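Local coordinates for protein catalase (Corynebacterium glutamicum, PDB 4B7H) that breaks down hydrogen peroxide to water and oxygen at a haem group, also carries bound NADPH, and is inhibited by nitric oxide, at residues H212-I217 and V226-K231. Numbering follows the deposited sequence.
Sequences HTFQWI and VKYHFK
Val226 lies under the indole of Trp216, its two methyls against one face: CG1 sits 3.8 Å from CD2 of Trp216, while CG2 stands over the five-membered ring, 4.0 Å from its centroid, in a CH-pi contact. The indole edge is used by Tyr228. Trp216 NE1 donates to Tyr228 OH over 2.9 Å, with the acceptor close to the indole plane, and this bond helps set the rotation of the indole over Val226. The same hydroxyl also bonds to Tyr137 OH. Along the CD2-CE2 side of the Tyr228 ring, CD2 of Phe214 comes within 4.0 Å of Tyr228 CD2, near the plane of the phenol, the two side chains crossing at about a right angle, completing a cluster of three aromatic rings. Backbone bonds from Phe214 N to Val226 O and Val226 N to Phe214 O, each 2.8 Å, make a hydrogen-bonded antiparallel pair. The short axes of 214-217 and 226-231 lie at 107°, and on the His212 side of the pair a water accepts from Tyr228 N and donates to His212 O. Lys227 runs extended until chi4 (-70°) turns NZ onto Thr213 OG1, 2.9 Å away; NZ also bonds to Ser211 O, and Pro290 O is a second partner of the threonine hydroxyl. His212, held by Asp342 and Arg348, touches the haem, and His229 of strand 223-232 touches NADPH. Within the antiparallel catalase barrel, strand 223-232 pairs next with 270-279, whose Val275 meets Trp216 and Tyr228; strand 214-217 pairs with 337-338, and Leu345 of helix 343-359 packs on Phe214.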
loop_
_atom_site.group_PDB
_atom_site.type_symbol
_atom_site.label_atom_id
_atom_site.label_comp_id
_atom_site.label_asym_id
_atom_site.label_seq_id
_atom_site.Cartn_x
_atom_site.Cartn_y
_atom_site.Cartn_z
ATOM N N HIS A 212 12.211 23.312 20.381
ATOM C CA HIS A 212 11.125 23.395 21.365
ATOM C C HIS A 212 11.629 23.374 22.794
ATOM O O HIS A 212 12.670 22.796 23.099
ATOM C CB HIS A 212 10.178 22.190 21.287
ATOM C CG HIS A 212 9.650 21.888 19.924
ATOM N ND1 HIS A 212 8.643 22.621 19.336
ATOM C CD2 HIS A 212 9.963 20.907 19.043
ATOM C CE1 HIS A 212 8.364 22.112 18.148
ATOM N NE2 HIS A 212 9.150 21.068 17.947
ATOM N N THR A 213 10.832 23.952 23.680
ATOM C CA THR A 213 10.933 23.669 25.097
ATOM C C THR A 213 10.442 22.247 25.371
ATOM O O THR A 213 9.333 21.863 24.969
ATOM C CB THR A 213 10.092 24.681 25.853
ATOM O OG1 THR A 213 10.644 25.979 25.601
ATOM C CG2 THR A 213 10.084 24.396 27.356
ATOM N N PHE A 214 11.288 21.466 26.034
ATOM C CA PHE A 214 10.910 20.162 26.553
ATOM C C PHE A 214 10.916 20.211 28.073
ATOM O O PHE A 214 11.196 21.258 28.679
ATOM C CB PHE A 214 11.884 19.099 26.054
ATOM C CG PHE A 214 11.793 18.866 24.576
ATOM C CD1 PHE A 214 10.829 18.011 24.057
ATOM C CD2 PHE A 214 12.648 19.528 23.704
ATOM C CE1 PHE A 214 10.719 17.810 22.688
ATOM C CE2 PHE A 214 12.555 19.332 22.338
ATOM C CZ PHE A 214 11.589 18.468 21.828
ATOM N N GLN A 215 10.618 19.080 28.702
ATOM C CA GLN A 215 10.664 19.017 30.156
ATOM C C GLN A 215 11.620 17.914 30.604
ATOM O O GLN A 215 11.721 16.872 29.962
ATOM C CB GLN A 215 9.264 18.795 30.735
ATOM C CG GLN A 215 9.161 19.111 32.221
ATOM C CD GLN A 215 7.745 18.982 32.727
ATOM O OE1 GLN A 215 7.267 17.881 32.998
ATOM N NE2 GLN A 215 7.050 20.106 32.830
ATOM N N TRP A 216 12.346 18.175 31.686
ATOM C CA TRP A 216 13.148 17.165 32.356
ATOM C C TRP A 216 12.522 16.941 33.722
ATOM O O TRP A 216 12.105 17.900 34.389
ATOM C CB TRP A 216 14.593 17.636 32.523
ATOM C CG TRP A 216 15.513 17.289 31.388
ATOM C CD1 TRP A 216 15.180 16.688 30.208
ATOM C CD2 TRP A 216 16.928 17.515 31.339
ATOM N NE1 TRP A 216 16.304 16.528 29.426
ATOM C CE2 TRP A 216 17.390 17.024 30.101
ATOM C CE3 TRP A 216 17.852 18.084 32.229
ATOM C CZ2 TRP A 216 18.736 17.086 29.727
ATOM C CZ3 TRP A 216 19.183 18.147 31.861
ATOM C CH2 TRP A 216 19.617 17.652 30.620
ATOM N N ILE A 217 12.427 15.682 34.128
ATOM C CA ILE A 217 11.899 15.352 35.446
ATOM C C ILE A 217 12.915 14.469 36.165
ATOM O O ILE A 217 13.424 13.493 35.588
ATOM C CB ILE A 217 10.538 14.629 35.346
ATOM C CG1 ILE A 217 9.542 15.447 34.515
ATOM C CG2 ILE A 217 9.963 14.371 36.719
ATOM C CD1 ILE A 217 8.134 14.869 34.510
ATOM N N VAL A 226 13.446 22.658 29.646
ATOM C CA VAL A 226 14.768 22.643 29.028
ATOM C C VAL A 226 14.730 22.903 27.523
ATOM O O VAL A 226 13.718 22.652 26.864
ATOM C CB VAL A 226 15.508 21.294 29.266
ATOM C CG1 VAL A 226 15.660 21.002 30.754
ATOM C CG2 VAL A 226 14.793 20.142 28.551
ATOM N N LYS A 227 15.837 23.425 26.999
ATOM C CA LYS A 227 16.091 23.476 25.562
ATOM C C LYS A 227 17.457 22.865 25.273
ATOM O O LYS A 227 18.439 23.142 25.969
ATOM C CB LYS A 227 16.036 24.907 25.014
ATOM C CG LYS A 227 14.631 25.498 24.945
ATOM C CD LYS A 227 14.640 26.855 24.249
ATOM C CE LYS A 227 13.248 27.491 24.214
ATOM N NZ LYS A 227 12.279 26.794 23.303
ATOM N N TYR A 228 17.513 22.034 24.241
ATOM C CA TYR A 228 18.747 21.378 23.836
ATOM C C TYR A 228 19.528 22.182 22.812
ATOM O O TYR A 228 18.952 22.686 21.841
ATOM C CB TYR A 228 18.433 20.036 23.203
ATOM C CG TYR A 228 17.866 18.992 24.124
ATOM C CD1 TYR A 228 18.691 18.299 25.007
ATOM C CD2 TYR A 228 16.517 18.657 24.080
ATOM C CE1 TYR A 228 18.182 17.318 25.835
ATOM C CE2 TYR A 228 15.996 17.677 24.903
ATOM C CZ TYR A 228 16.835 17.008 25.777
ATOM O OH TYR A 228 16.321 16.022 26.588
ATOM N N HIS A 229 20.834 22.246 23.013
ATOM C CA HIS A 229 21.770 22.866 22.100
ATOM C C HIS A 229 22.918 21.930 21.821
ATOM O O HIS A 229 23.535 21.434 22.724
ATOM C CB HIS A 229 22.314 24.207 22.714
ATOM C CG HIS A 229 21.275 25.277 22.917
ATOM N ND1 HIS A 229 21.272 26.408 22.248
ATOM C CD2 HIS A 229 20.246 25.336 23.793
ATOM C CE1 HIS A 229 20.271 27.127 22.653
ATOM N NE2 HIS A 229 19.652 26.476 23.614
ATOM N N PHE A 230 23.173 21.664 20.551
ATOM C CA PHE A 230 24.264 20.795 20.138
ATOM C C PHE A 230 25.296 21.666 19.431
ATOM O O PHE A 230 25.079 22.108 18.295
ATOM C CB PHE A 230 23.734 19.673 19.236
ATOM C CG PHE A 230 22.559 18.934 19.829
ATOM C CD1 PHE A 230 22.702 18.212 21.007
ATOM C CD2 PHE A 230 21.315 18.972 19.221
ATOM C CE1 PHE A 230 21.621 17.537 21.565
ATOM C CE2 PHE A 230 20.233 18.299 19.773
ATOM C CZ PHE A 230 20.385 17.586 20.946
ATOM N N LYS A 231 26.400 21.952 20.122
ATOM C CA LYS A 231 27.333 22.978 19.665
ATOM C C LYS A 231 28.488 22.344 18.895
ATOM O O LYS A 231 29.268 21.559 19.449
ATOM C CB LYS A 231 27.841 23.824 20.843
ATOM C CG LYS A 231 26.726 24.440 21.703
ATOM C CD LYS A 231 25.850 25.416 20.929
ATOM C CE LYS A 231 26.619 26.669 20.526
ATOM N NZ LYS A 231 25.714 27.685 19.891
HETATM O O HOH W 1 15.274 22.231 22.571
#